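Local coordinates for beta-N-acetylhexosaminidase (Arthrobacter aurescens, PDB 3RCN), which probably hydrolyses terminal non-reducing N-acetyl-D-hexosamine residues from N-acetyl-beta-D-hexosaminides, as a member of glycosyl hydrolase family 20, at residues Gln9-Pro14 / Leu495-Gly500; Gln103-Leu108 / Trp125-Val130; Thr426-Val431 / Phe472-Ala477. All blocks are in the same frame, centred on the assembly; numbering follows the deposited sequence.

Contact 1 of 3, residues Gln9-Pro14 / Leu495-Gly500; sequences QLIPAP and LTRLTG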
ATOM      1  N   GLN A   9      -9.389 -26.597  -5.168  1.00 46.07           N
ATOM      2  CA  GLN A   9      -9.059 -25.370  -5.894  1.00 48.51           C
ATOM      3  C   GLN A   9      -7.737 -24.635  -5.618  1.00 55.42           C
ATOM      4  O   GLN A   9      -7.572 -23.492  -6.036  1.00 56.77           O
ATOM      5  CB  GLN A   9     -10.274 -24.478  -6.075  1.00 45.43           C
ATOM      6  CG  GLN A   9     -11.328 -25.245  -6.860  1.00 43.76           C
ATOM      7  CD  GLN A   9     -12.586 -24.462  -7.105  1.00 45.42           C
ATOM      8  OE1 GLN A   9     -13.176 -23.883  -6.181  1.00 45.78           O
ATOM      9  NE2 GLN A   9     -13.014 -24.437  -8.358  1.00 45.16           N
ATOM     10  N   LEU A  10      -6.873 -25.249  -4.810  1.00 53.53           N
ATOM     11  CA  LEU A  10      -5.555 -24.701  -4.451  1.00 39.71           C
ATOM     12  C   LEU A  10      -4.638 -24.318  -5.613  1.00 39.21           C
ATOM     13  O   LEU A  10      -4.454 -25.093  -6.553  1.00 40.99           O
ATOM     14  CB  LEU A  10      -4.812 -25.718  -3.595  1.00 30.65           C
ATOM     15  CG  LEU A  10      -5.611 -26.254  -2.414  1.00 31.34           C
ATOM     16  CD1 LEU A  10      -4.911 -27.445  -1.853  1.00 28.82           C
ATOM     17  CD2 LEU A  10      -5.770 -25.169  -1.356  1.00 27.57           C
ATOM     18  N   ILE A  11      -4.050 -23.127  -5.541  1.00 39.47           N
ATOM     19  CA  ILE A  11      -2.933 -22.796  -6.416  1.00 37.03           C
ATOM     20  C   ILE A  11      -1.808 -22.215  -5.568  1.00 40.61           C
ATOM     21  O   ILE A  11      -2.050 -21.337  -4.739  1.00 41.85           O
ATOM     22  CB  ILE A  11      -3.355 -21.710  -7.427  1.00 34.09           C
ATOM     23  CG1 ILE A  11      -4.318 -22.273  -8.467  1.00 35.40           C
ATOM     24  CG2 ILE A  11      -2.161 -21.098  -8.110  1.00 34.86           C
ATOM     25  CD1 ILE A  11      -4.896 -21.216  -9.366  1.00 30.07           C
ATOM     26  N   PRO A  12      -0.558 -22.641  -5.824  1.00 38.80           N
ATOM     27  CA  PRO A  12      -0.137 -23.744  -6.710  1.00 36.96           C
ATOM     28  C   PRO A  12      -0.715 -25.089  -6.259  1.00 37.34           C
ATOM     29  O   PRO A  12      -0.832 -25.327  -5.067  1.00 38.92           O
ATOM     30  CB  PRO A  12       1.388 -23.798  -6.515  1.00 29.94           C
ATOM     31  CG  PRO A  12       1.755 -22.533  -5.791  1.00 32.64           C
ATOM     32  CD  PRO A  12       0.556 -22.121  -5.014  1.00 37.62           C
ATOM     33  N   ALA A  13      -1.047 -25.966  -7.198  1.00 40.77           N
ATOM     34  CA  ALA A  13      -1.541 -27.301  -6.858  1.00 41.87           C
ATOM     35  C   ALA A  13      -0.484 -28.093  -6.102  1.00 44.67           C
ATOM     36  O   ALA A  13       0.655 -28.173  -6.545  1.00 47.61           O
ATOM     37  CB  ALA A  13      -1.940 -28.048  -8.123  1.00 42.58           C
ATOM     38  N   PRO A  14      -0.862 -28.701  -4.965  1.00 43.32           N
ATOM     39  CA  PRO A  14       0.048 -29.517  -4.147  1.00 41.09           C
ATOM     40  C   PRO A  14       0.409 -30.809  -4.870  1.00 45.13           C
ATOM     41  O   PRO A  14      -0.253 -31.174  -5.838  1.00 50.28           O
ATOM     42  CB  PRO A  14      -0.784 -29.849  -2.901  1.00 43.08           C
ATOM     43  CG  PRO A  14      -2.054 -29.072  -3.029  1.00 41.95           C
ATOM     44  CD  PRO A  14      -2.243 -28.764  -4.468  1.00 40.56           C
ATOM     45  N   LEU A 495      -7.581 -23.370 -15.325  1.00 53.64           N
ATOM     46  CA  LEU A 495      -8.497 -22.235 -15.459  1.00 57.19           C
ATOM     47  C   LEU A 495      -9.645 -22.299 -14.475  1.00 52.50           C
ATOM     48  O   LEU A 495     -10.003 -21.298 -13.853  1.00 56.34           O
ATOM     49  CB  LEU A 495      -9.080 -22.178 -16.864  1.00 63.65           C
ATOM     50  CG  LEU A 495      -8.313 -21.335 -17.866  1.00 68.05           C
ATOM     51  CD1 LEU A 495      -9.181 -21.115 -19.092  1.00 65.99           C
ATOM     52  CD2 LEU A 495      -7.930 -20.014 -17.224  1.00 70.29           C
ATOM     53  N   THR A 496     -10.230 -23.484 -14.363  1.00 48.21           N
ATOM     54  CA  THR A 496     -11.361 -23.705 -13.479  1.00 44.73           C
ATOM     55  C   THR A 496     -10.974 -23.439 -12.028  1.00 39.34           C
ATOM     56  O   THR A 496     -11.773 -22.932 -11.253  1.00 40.86           O
ATOM     57  CB  THR A 496     -11.945 -25.131 -13.645  1.00 51.49           C
ATOM     58  OG1 THR A 496     -11.103 -26.088 -12.990  1.00 52.24           O
ATOM     59  CG2 THR A 496     -12.059 -25.490 -15.126  1.00 50.14           C
ATOM     60  N   ARG A 497      -9.748 -23.769 -11.649  1.00 38.47           N
ATOM     61  CA  ARG A 497      -9.297 -23.399 -10.314  1.00 39.54           C
ATOM     62  C   ARG A 497      -9.054 -21.884 -10.196  1.00 42.96           C
ATOM     63  O   ARG A 497      -9.379 -21.269  -9.172  1.00 45.31           O
ATOM     64  CB  ARG A 497      -8.066 -24.204  -9.915  1.00 36.35           C
ATOM     65  CG  ARG A 497      -8.393 -25.662  -9.680  1.00 40.26           C
ATOM     66  CD  ARG A 497      -7.178 -26.442  -9.223  1.00 44.40           C
ATOM     67  NE  ARG A 497      -6.220 -26.637 -10.304  1.00 46.47           N
ATOM     68  CZ  ARG A 497      -4.920 -26.382 -10.205  1.00 48.43           C
ATOM     69  NH1 ARG A 497      -4.429 -25.918  -9.060  1.00 48.62           N
ATOM     70  NH2 ARG A 497      -4.115 -26.591 -11.245  1.00 40.84           N
ATOM     71  N   LEU A 498      -8.505 -21.291 -11.254  1.00 40.47           N
ATOM     72  CA  LEU A 498      -8.186 -19.867 -11.264  1.00 40.40           C
ATOM     73  C   LEU A 498      -9.450 -19.040 -11.105  1.00 41.06           C
ATOM     74  O   LEU A 498      -9.591 -18.256 -10.161  1.00 39.80           O
ATOM     75  CB  LEU A 498      -7.473 -19.488 -12.568  1.00 39.84           C
ATOM     76  CG  LEU A 498      -7.008 -18.037 -12.666  1.00 41.05           C
ATOM     77  CD1 LEU A 498      -5.855 -17.787 -11.715  1.00 35.88           C
ATOM     78  CD2 LEU A 498      -6.601 -17.697 -14.078  1.00 48.37           C
ATOM     79  N   THR A 499     -10.385 -19.249 -12.023  1.00 44.69           N
ATOM     80  CA  THR A 499     -11.646 -18.524 -12.018  1.00 47.86           C
ATOM     81  C   THR A 499     -12.539 -18.956 -10.855  1.00 50.04           C
ATOM     82  O   THR A 499     -13.190 -18.125 -10.230  1.00 50.90           O
ATOM     83  CB  THR A 499     -12.389 -18.736 -13.332  1.00 49.10           C
ATOM     84  OG1 THR A 499     -12.735 -20.118 -13.451  1.00 59.01           O
ATOM     85  CG2 THR A 499     -11.496 -18.355 -14.502  1.00 37.84           C
ATOM     86  N   GLY A 500     -12.547 -20.253 -10.558  1.00 52.10           N
ATOM     87  CA  GLY A 500     -13.355 -20.802  -9.483  1.00 49.25           C
ATOM     88  C   GLY A 500     -13.037 -20.271  -8.094  1.00 56.26           C
ATOM     89  O   GLY A 500     -13.947 -19.952  -7.337  1.00 60.87           O
TER
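The loop that leads into strand 16-26, the first strand of the N-terminal domain, packs through Gln9, Leu10, Ile11 and Ala13 against one side of helix 491-508, and Arg497 of that helix gives the largest share of the contact. The first part of the arginine chain lies against Gln9: Arg497 CG is 3.9 Å from Gln9 CA, and the two side chains slide past each other in opposite directions. Beyond CG the glutamine is extended (chi2 -180°), and its amide reaches over the helix backbone, with NE2 3.8 Å from Gly500 CA. The arginine instead bends at chi3 (-72°), which puts NE off an extended course and in a salt bridge to Glu493 of its own helix. Its guanidinium receives Leu10 O at the edge, near its plane; NH1 stands 2.6 Å from this oxygen, but the N-H points well off it (124°) and the bond is weak. Ala13 CB, 3.4 Å from Arg497 NH1, and Ile11 CG1 approach the same group obliquely. NH2 forms a second salt bridge, to Glu480, and the two carboxylates probably balance the charge of the buried arginine. Glu480 also accepts from Ala13 N, so one carboxylate joins loop and arginine. Apolar packing adds to this where Ile11 CD1 lies 4.0 Å from Leu498 CA. A cis peptide bond precedes Pro12, and this residue turns from helix 491-508 to pack on Ser479 and Trp483 of helix 474-483. Ile11 also touches Phe494 and His502 of helix 491-508, while Pro14 lies on Val132 and Asp134 of strand 125-134, which places the loop between two consecutive helices and the sheet of the N-terminal domain.

Contact 2 of 3, residues Gln103-Leu108 / Trp125-Val130; sequences QTLLQL and WSVPRV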
ATOM      1  N   GLN A 103       0.130 -21.439   4.449  1.00 36.03           N
ATOM      2  CA  GLN A 103      -0.502 -20.818   3.286  1.00 34.89           C
ATOM      3  C   GLN A 103      -1.565 -21.734   2.715  1.00 39.14           C
ATOM      4  O   GLN A 103      -2.674 -21.304   2.418  1.00 46.38           O
ATOM      5  CB  GLN A 103       0.516 -20.460   2.211  1.00 29.50           C
ATOM      6  CG  GLN A 103       1.573 -19.497   2.692  1.00 38.69           C
ATOM      7  CD  GLN A 103       1.114 -18.053   2.703  1.00 42.23           C
ATOM      8  OE1 GLN A 103       0.023 -17.724   2.243  1.00 44.36           O
ATOM      9  NE2 GLN A 103       1.958 -17.179   3.224  1.00 45.07           N
ATOM     10  N   THR A 104      -1.240 -23.010   2.580  1.00 40.73           N
ATOM     11  CA  THR A 104      -2.224 -23.960   2.091  1.00 41.33           C
ATOM     12  C   THR A 104      -3.465 -24.015   2.986  1.00 42.18           C
ATOM     13  O   THR A 104      -4.586 -24.213   2.513  1.00 47.15           O
ATOM     14  CB  THR A 104      -1.617 -25.338   1.943  1.00 37.16           C
ATOM     15  OG1 THR A 104      -0.613 -25.279   0.928  1.00 36.37           O
ATOM     16  CG2 THR A 104      -2.681 -26.325   1.525  1.00 38.19           C
ATOM     17  N   LEU A 105      -3.255 -23.823   4.280  1.00 41.17           N
ATOM     18  CA  LEU A 105      -4.350 -23.777   5.233  1.00 41.97           C
ATOM     19  C   LEU A 105      -5.256 -22.591   4.920  1.00 39.66           C
ATOM     20  O   LEU A 105      -6.458 -22.744   4.761  1.00 38.25           O
ATOM     21  CB  LEU A 105      -3.808 -23.642   6.651  1.00 41.06           C
ATOM     22  CG  LEU A 105      -4.870 -23.820   7.723  1.00 42.51           C
ATOM     23  CD1 LEU A 105      -5.277 -25.279   7.722  1.00 46.57           C
ATOM     24  CD2 LEU A 105      -4.358 -23.387   9.089  1.00 38.01           C
ATOM     25  N   LEU A 106      -4.670 -21.404   4.822  1.00 41.96           N
ATOM     26  CA  LEU A 106      -5.456 -20.215   4.531  1.00 42.78           C
ATOM     27  C   LEU A 106      -6.311 -20.397   3.290  1.00 47.04           C
ATOM     28  O   LEU A 106      -7.488 -20.030   3.292  1.00 40.96           O
ATOM     29  CB  LEU A 106      -4.568 -18.990   4.381  1.00 37.62           C
ATOM     30  CG  LEU A 106      -3.884 -18.562   5.671  1.00 43.09           C
ATOM     31  CD1 LEU A 106      -3.318 -17.174   5.487  1.00 52.59           C
ATOM     32  CD2 LEU A 106      -4.843 -18.598   6.850  1.00 34.09           C
ATOM     33  N   GLN A 107      -5.729 -20.960   2.230  1.00 45.76           N
ATOM     34  CA  GLN A 107      -6.509 -21.261   1.033  1.00 45.56           C
ATOM     35  C   GLN A 107      -7.673 -22.208   1.338  1.00 48.35           C
ATOM     36  O   GLN A 107      -8.771 -22.030   0.807  1.00 49.50           O
ATOM     37  CB  GLN A 107      -5.637 -21.825  -0.082  1.00 49.77           C
ATOM     38  CG  GLN A 107      -4.582 -20.858  -0.582  1.00 53.89           C
ATOM     39  CD  GLN A 107      -4.119 -21.178  -1.987  1.00 51.70           C
ATOM     40  OE1 GLN A 107      -4.434 -22.237  -2.536  1.00 46.68           O
ATOM     41  NE2 GLN A 107      -3.381 -20.254  -2.585  1.00 54.11           N
ATOM     42  N   LEU A 108      -7.440 -23.200   2.197  1.00 46.64           N
ATOM     43  CA  LEU A 108      -8.502 -24.128   2.611  1.00 45.63           C
ATOM     44  C   LEU A 108      -9.676 -23.458   3.370  1.00 44.28           C
ATOM     45  O   LEU A 108     -10.831 -23.895   3.261  1.00 41.98           O
ATOM     46  CB  LEU A 108      -7.922 -25.280   3.443  1.00 40.28           C
ATOM     47  CG  LEU A 108      -7.180 -26.398   2.714  1.00 40.58           C
ATOM     48  CD1 LEU A 108      -6.656 -27.390   3.725  1.00 44.70           C
ATOM     49  CD2 LEU A 108      -8.071 -27.103   1.696  1.00 37.50           C
ATOM     50  N   TRP A 125     -15.548 -21.072  11.481  1.00 66.33           N
ATOM     51  CA  TRP A 125     -15.043 -21.240  10.139  1.00 48.58           C
ATOM     52  C   TRP A 125     -14.876 -22.719  10.003  1.00 52.41           C
ATOM     53  O   TRP A 125     -14.769 -23.433  10.995  1.00 56.19           O
ATOM     54  CB  TRP A 125     -13.696 -20.567   9.951  1.00 42.32           C
ATOM     55  CG  TRP A 125     -13.692 -19.092  10.087  1.00 42.90           C
ATOM     56  CD1 TRP A 125     -14.324 -18.357  11.034  1.00 50.71           C
ATOM     57  CD2 TRP A 125     -13.010 -18.160   9.240  1.00 46.87           C
ATOM     58  NE1 TRP A 125     -14.080 -17.014  10.837  1.00 53.88           N
ATOM     59  CE2 TRP A 125     -13.278 -16.870   9.736  1.00 51.48           C
ATOM     60  CE3 TRP A 125     -12.200 -18.292   8.110  1.00 43.92           C
ATOM     61  CZ2 TRP A 125     -12.762 -15.716   9.143  1.00 47.03           C
ATOM     62  CZ3 TRP A 125     -11.689 -17.146   7.523  1.00 45.80           C
ATOM     63  CH2 TRP A 125     -11.969 -15.878   8.042  1.00 46.44           C
ATOM     64  N   SER A 126     -14.852 -23.196   8.775  1.00 57.52           N
ATOM     65  CA  SER A 126     -14.661 -24.611   8.583  1.00 57.06           C
ATOM     66  C   SER A 126     -13.530 -24.937   7.624  1.00 55.97           C
ATOM     67  O   SER A 126     -13.398 -24.325   6.564  1.00 57.42           O
ATOM     68  CB  SER A 126     -15.963 -25.244   8.131  1.00 51.10           C
ATOM     69  OG  SER A 126     -16.893 -25.180   9.185  1.00 60.20           O
ATOM     70  N   VAL A 127     -12.712 -25.903   8.023  1.00 50.91           N
ATOM     71  CA  VAL A 127     -11.708 -26.481   7.147  1.00 59.86           C
ATOM     72  C   VAL A 127     -12.163 -27.864   6.707  1.00 62.59           C
ATOM     73  O   VAL A 127     -12.374 -28.741   7.539  1.00 64.22           O
ATOM     74  CB  VAL A 127     -10.359 -26.631   7.863  1.00 65.36           C
ATOM     75  CG1 VAL A 127      -9.430 -25.496   7.492  1.00 65.94           C
ATOM     76  CG2 VAL A 127     -10.567 -26.696   9.368  1.00 72.04           C
ATOM     77  N   PRO A 128     -12.329 -28.066   5.394  1.00 61.03           N
ATOM     78  CA  PRO A 128     -12.667 -29.407   4.910  1.00 63.79           C
ATOM     79  C   PRO A 128     -11.610 -30.408   5.369  1.00 58.77           C
ATOM     80  O   PRO A 128     -10.447 -30.036   5.467  1.00 55.97           O
ATOM     81  CB  PRO A 128     -12.640 -29.249   3.385  1.00 64.45           C
ATOM     82  CG  PRO A 128     -11.923 -27.958   3.125  1.00 58.96           C
ATOM     83  CD  PRO A 128     -12.198 -27.092   4.299  1.00 57.17           C
ATOM     84  N   ARG A 129     -11.998 -31.642   5.666  1.00 57.11           N
ATOM     85  CA  ARG A 129     -11.018 -32.609   6.132  1.00 62.85           C
ATOM     86  C   ARG A 129     -10.258 -33.175   4.943  1.00 62.91           C
ATOM     87  O   ARG A 129     -10.851 -33.761   4.042  1.00 71.43           O
ATOM     88  CB  ARG A 129     -11.676 -33.716   6.960  1.00 64.99           C
ATOM     89  CG  ARG A 129     -12.154 -33.237   8.326  1.00 65.50           C
ATOM     90  CD  ARG A 129     -12.474 -34.394   9.257  1.00 65.60           C
ATOM     91  NE  ARG A 129     -12.961 -33.926  10.553  1.00 69.50           N
ATOM     92  CZ  ARG A 129     -14.214 -33.528  10.779  1.00 78.77           C
ATOM     93  NH1 ARG A 129     -15.103 -33.531   9.790  1.00 79.51           N
ATOM     94  NH2 ARG A 129     -14.586 -33.118  11.989  1.00 78.77           N
ATOM     95  N   VAL A 130      -8.943 -32.973   4.947  1.00 52.30           N
ATOM     96  CA  VAL A 130      -8.087 -33.411   3.850  1.00 51.75           C
ATOM     97  C   VAL A 130      -6.731 -33.893   4.344  1.00 57.37           C
ATOM     98  O   VAL A 130      -6.321 -33.618   5.476  1.00 59.52           O
ATOM     99  CB  VAL A 130      -7.806 -32.275   2.843  1.00 44.84           C
ATOM    100  CG1 VAL A 130      -9.086 -31.740   2.264  1.00 38.49           C
ATOM    101  CG2 VAL A 130      -7.014 -31.163   3.509  1.00 40.78           C
TER
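Leu108 on helix 95-109 meets strand 125-134 with both of its methyl branches. CD1 and Val130 CG2 reach towards each other tip to tip, 3.8 Å apart, while CD2 lies 4.2 Å from Pro128 CG. The CG of Leu108 stands anti to its own carbonyl carbon (chi1 -77°), and from there the two methyls divide between these partners. One turn earlier, Leu105 CD1 comes within 4.2 Å of Val127 CG1, the two side chains crossing obliquely; the same valine methyl also faces Leu108 CB. At the backbone, Leu108 O is 3.6 Å from Pro128 CD. The helix and strand segments run at 112° to each other, with their axes 8.8 Å apart at closest approach. Further out, the strand is set in its sheet by backbone bonds to both neighbours, Val127 pairing with Leu24 of strand 16-26 and Val130 with Val84 of strand 80-84. Leu82 of strand 80-84 touches Leu108, and Phe17 of strand 16-26 touches Val130. Helix and sheet of the N-terminal domain thus meet here mainly through methyl and ring carbons, and no polar bond joins the two segments, so cohesion rests largely on dispersion and the burial of apolar surface.

Contact 3 of 3, residues Thr426-Val431 / Phe472-Ala477; sequences TTLQAV and FPRLSA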
ATOM      1  N   THR A 426       2.653 -12.600 -24.613  1.00 37.73           N
ATOM      2  CA  THR A 426       2.913 -13.658 -23.654  1.00 41.35           C
ATOM      3  C   THR A 426       1.650 -13.860 -22.838  1.00 42.70           C
ATOM      4  O   THR A 426       1.323 -13.046 -21.963  1.00 46.31           O
ATOM      5  CB  THR A 426       4.022 -13.229 -22.687  1.00 47.25           C
ATOM      6  OG1 THR A 426       5.161 -12.754 -23.423  1.00 44.91           O
ATOM      7  CG2 THR A 426       4.403 -14.386 -21.756  1.00 26.25           C
ATOM      8  N   THR A 427       0.986 -14.987 -23.048  1.00 36.94           N
ATOM      9  CA  THR A 427      -0.362 -15.112 -22.524  1.00 43.29           C
ATOM     10  C   THR A 427      -0.373 -15.961 -21.271  1.00 48.36           C
ATOM     11  O   THR A 427       0.641 -16.555 -20.894  1.00 50.27           O
ATOM     12  CB  THR A 427      -1.294 -15.761 -23.561  1.00 42.78           C
ATOM     13  OG1 THR A 427      -0.883 -17.116 -23.785  1.00 45.15           O
ATOM     14  CG2 THR A 427      -1.240 -15.001 -24.875  1.00 40.41           C
ATOM     15  N   LEU A 428      -1.546 -16.059 -20.661  1.00 46.98           N
ATOM     16  CA  LEU A 428      -1.705 -16.849 -19.452  1.00 44.07           C
ATOM     17  C   LEU A 428      -1.415 -18.324 -19.734  1.00 44.90           C
ATOM     18  O   LEU A 428      -0.752 -18.995 -18.953  1.00 44.11           O
ATOM     19  CB  LEU A 428      -3.118 -16.684 -18.892  1.00 34.68           C
ATOM     20  CG  LEU A 428      -3.344 -17.438 -17.589  1.00 36.96           C
ATOM     21  CD1 LEU A 428      -2.403 -16.921 -16.494  1.00 34.00           C
ATOM     22  CD2 LEU A 428      -4.790 -17.290 -17.176  1.00 41.95           C
ATOM     23  N   GLN A 429      -1.918 -18.821 -20.858  1.00 43.36           N
ATOM     24  CA  GLN A 429      -1.764 -20.226 -21.190  1.00 48.64           C
ATOM     25  C   GLN A 429      -0.322 -20.526 -21.614  1.00 52.79           C
ATOM     26  O   GLN A 429       0.266 -21.512 -21.180  1.00 56.25           O
ATOM     27  CB  GLN A 429      -2.760 -20.622 -22.278  1.00 49.11           C
ATOM     28  CG  GLN A 429      -2.686 -22.072 -22.726  1.00 51.08           C
ATOM     29  CD  GLN A 429      -3.634 -22.360 -23.886  1.00 55.67           C
ATOM     30  OE1 GLN A 429      -3.739 -23.490 -24.346  1.00 55.46           O
ATOM     31  NE2 GLN A 429      -4.328 -21.331 -24.362  1.00 60.81           N
ATOM     32  N   ALA A 430       0.247 -19.660 -22.446  1.00 45.72           N
ATOM     33  CA  ALA A 430       1.617 -19.841 -22.903  1.00 43.66           C
ATOM     34  C   ALA A 430       2.568 -19.970 -21.713  1.00 47.37           C
ATOM     35  O   ALA A 430       3.388 -20.877 -21.647  1.00 54.65           O
ATOM     36  CB  ALA A 430       2.031 -18.687 -23.805  1.00 33.47           C
ATOM     37  N   VAL A 431       2.433 -19.049 -20.770  1.00 43.49           N
ATOM     38  CA  VAL A 431       3.263 -19.007 -19.581  1.00 38.68           C
ATOM     39  C   VAL A 431       3.044 -20.239 -18.699  1.00 43.30           C
ATOM     40  O   VAL A 431       3.948 -20.660 -17.974  1.00 34.61           O
ATOM     41  CB  VAL A 431       2.955 -17.712 -18.785  1.00 50.92           C
ATOM     42  CG1 VAL A 431       2.940 -17.961 -17.288  1.00 48.45           C
ATOM     43  CG2 VAL A 431       3.926 -16.614 -19.163  1.00 46.82           C
ATOM     44  N   PHE A 472      -0.182 -10.045 -12.689  1.00 32.60           N
ATOM     45  CA  PHE A 472      -1.253 -11.023 -12.496  1.00 36.01           C
ATOM     46  C   PHE A 472      -2.299 -10.955 -13.579  1.00 38.32           C
ATOM     47  O   PHE A 472      -2.552  -9.877 -14.124  1.00 39.09           O
ATOM     48  CB  PHE A 472      -1.889 -10.851 -11.123  1.00 32.12           C
ATOM     49  CG  PHE A 472      -0.969 -11.190 -10.005  1.00 29.09           C
ATOM     50  CD1 PHE A 472      -0.788 -12.512  -9.624  1.00 24.09           C
ATOM     51  CD2 PHE A 472      -0.254 -10.196  -9.353  1.00 28.59           C
ATOM     52  CE1 PHE A 472       0.075 -12.845  -8.601  1.00 29.00           C
ATOM     53  CE2 PHE A 472       0.608 -10.517  -8.320  1.00 31.41           C
ATOM     54  CZ  PHE A 472       0.777 -11.848  -7.942  1.00 34.42           C
ATOM     55  N   PRO A 473      -2.953 -12.092 -13.871  1.00 39.07           N
ATOM     56  CA  PRO A 473      -2.894 -13.457 -13.323  1.00 32.97           C
ATOM     57  C   PRO A 473      -1.643 -14.307 -13.664  1.00 40.71           C
ATOM     58  O   PRO A 473      -1.467 -15.374 -13.078  1.00 35.46           O
ATOM     59  CB  PRO A 473      -4.161 -14.098 -13.891  1.00 32.67           C
ATOM     60  CG  PRO A 473      -4.297 -13.458 -15.235  1.00 35.82           C
ATOM     61  CD  PRO A 473      -3.803 -12.040 -15.078  1.00 38.46           C
ATOM     62  N   ARG A 474      -0.849 -13.895 -14.650  1.00 44.70           N
ATOM     63  CA  ARG A 474       0.279 -14.714 -15.120  1.00 41.97           C
ATOM     64  C   ARG A 474       1.182 -15.265 -14.022  1.00 35.96           C
ATOM     65  O   ARG A 474       1.528 -16.432 -14.042  1.00 36.78           O
ATOM     66  CB  ARG A 474       1.121 -13.949 -16.142  1.00 35.78           C
ATOM     67  CG  ARG A 474       0.423 -13.813 -17.469  1.00 38.28           C
ATOM     68  CD  ARG A 474       1.287 -13.080 -18.452  1.00 38.44           C
ATOM     69  NE  ARG A 474       1.460 -11.683 -18.089  1.00 35.54           N
ATOM     70  CZ  ARG A 474       2.153 -10.814 -18.813  1.00 36.64           C
ATOM     71  NH1 ARG A 474       2.749 -11.198 -19.938  1.00 42.98           N
ATOM     72  NH2 ARG A 474       2.252  -9.562 -18.411  1.00 34.15           N
ATOM     73  N   LEU A 475       1.550 -14.429 -13.063  1.00 36.79           N
ATOM     74  CA  LEU A 475       2.405 -14.852 -11.962  1.00 32.92           C
ATOM     75  C   LEU A 475       1.778 -15.983 -11.117  1.00 39.55           C
ATOM     76  O   LEU A 475       2.484 -16.725 -10.431  1.00 38.00           O
ATOM     77  CB  LEU A 475       2.739 -13.646 -11.085  1.00 27.14           C
ATOM     78  CG  LEU A 475       3.880 -13.832 -10.097  1.00 29.25           C
ATOM     79  CD1 LEU A 475       5.070 -14.481 -10.794  1.00 28.41           C
ATOM     80  CD2 LEU A 475       4.286 -12.496  -9.478  1.00 27.88           C
ATOM     81  N   SER A 476       0.456 -16.114 -11.160  1.00 34.39           N
ATOM     82  CA  SER A 476      -0.202 -17.206 -10.451  1.00 42.49           C
ATOM     83  C   SER A 476       0.064 -18.529 -11.161  1.00 43.64           C
ATOM     84  O   SER A 476       0.358 -19.544 -10.521  1.00 42.47           O
ATOM     85  CB  SER A 476      -1.710 -16.970 -10.341  1.00 41.70           C
ATOM     86  OG  SER A 476      -1.995 -15.810  -9.583  1.00 45.04           O
ATOM     87  N   ALA A 477      -0.054 -18.513 -12.485  1.00 39.07           N
ATOM     88  CA  ALA A 477       0.234 -19.690 -13.298  1.00 37.01           C
ATOM     89  C   ALA A 477       1.725 -20.074 -13.213  1.00 42.40           C
ATOM     90  O   ALA A 477       2.085 -21.252 -13.086  1.00 40.99           O
ATOM     91  CB  ALA A 477      -0.176 -19.429 -14.730  1.00 30.36           C
TER
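Arg474 and Thr426 cross at about a right angle, the arginine reaching the Thr426 carbonyl just before helix 428-432. Its chain bends at chi3 (-68°), taking NE off an extended course, and Thr426 O lies 3.5 Å from CD and 3.1 Å from NH1. The bond from NH1 is weak, strongly angled at 128°, and oblique to the guanidinium. Thr426 CB sits in the plane of that group, at its edge, 3.6 Å from NH1. NH1 also donates to His410 O and NH2 to Ala470 O, so the buried guanidinium is gripped by backbone carbonyls; a bound glycerol lies about 3 Å from the side chain. An alanine here would probably leave the carbonyls of Thr426, His410 and Ala470 without this donor and open a gap beside Thr426. Leu428 has its CG anti to the backbone N (chi1 -178°), and from there CD1 lies 3.7 Å from Arg474 CA and 3.8 Å from Ala477 CB. Pro473 CG flanks the same methyl, and Val431 CG1 continues the apolar face, 4.3 Å from Ala477 CB. Thr427 caps helix 428-432, its OG1 accepting from Ala430 N. The contact joins this short helix to helix 474-483 in the alpha/beta-barrel catalytic domain, and helix 491-508 covers both, Leu498 touching Leu428 and Phe494 touching Ala477.

Contact 1 touches both of the others. Its centre is about 14 Å from that of contact 2, and Gln107 of helix 95-109 probably donates a hydrogen bond from NE2 to Ile11 O (2.8 Å), while Leu10 packs on the same helix. Towards contact 3, with centres about 13 Å apart, Leu498 CD2 meets Leu428 CD2 at 3.6 Å and Ile11 CG2 lies on Ser476 O. Contacts 2 and 3 do not touch; their nearest atoms are about 8 Å apart. The 9-14 loop and helix 491-508 therefore bridge the N-terminal and catalytic domains. All three contacts lie away from Glu316, the predicted proton donor; the glycerol beside contact 3 is probably from the crystallisation liquor.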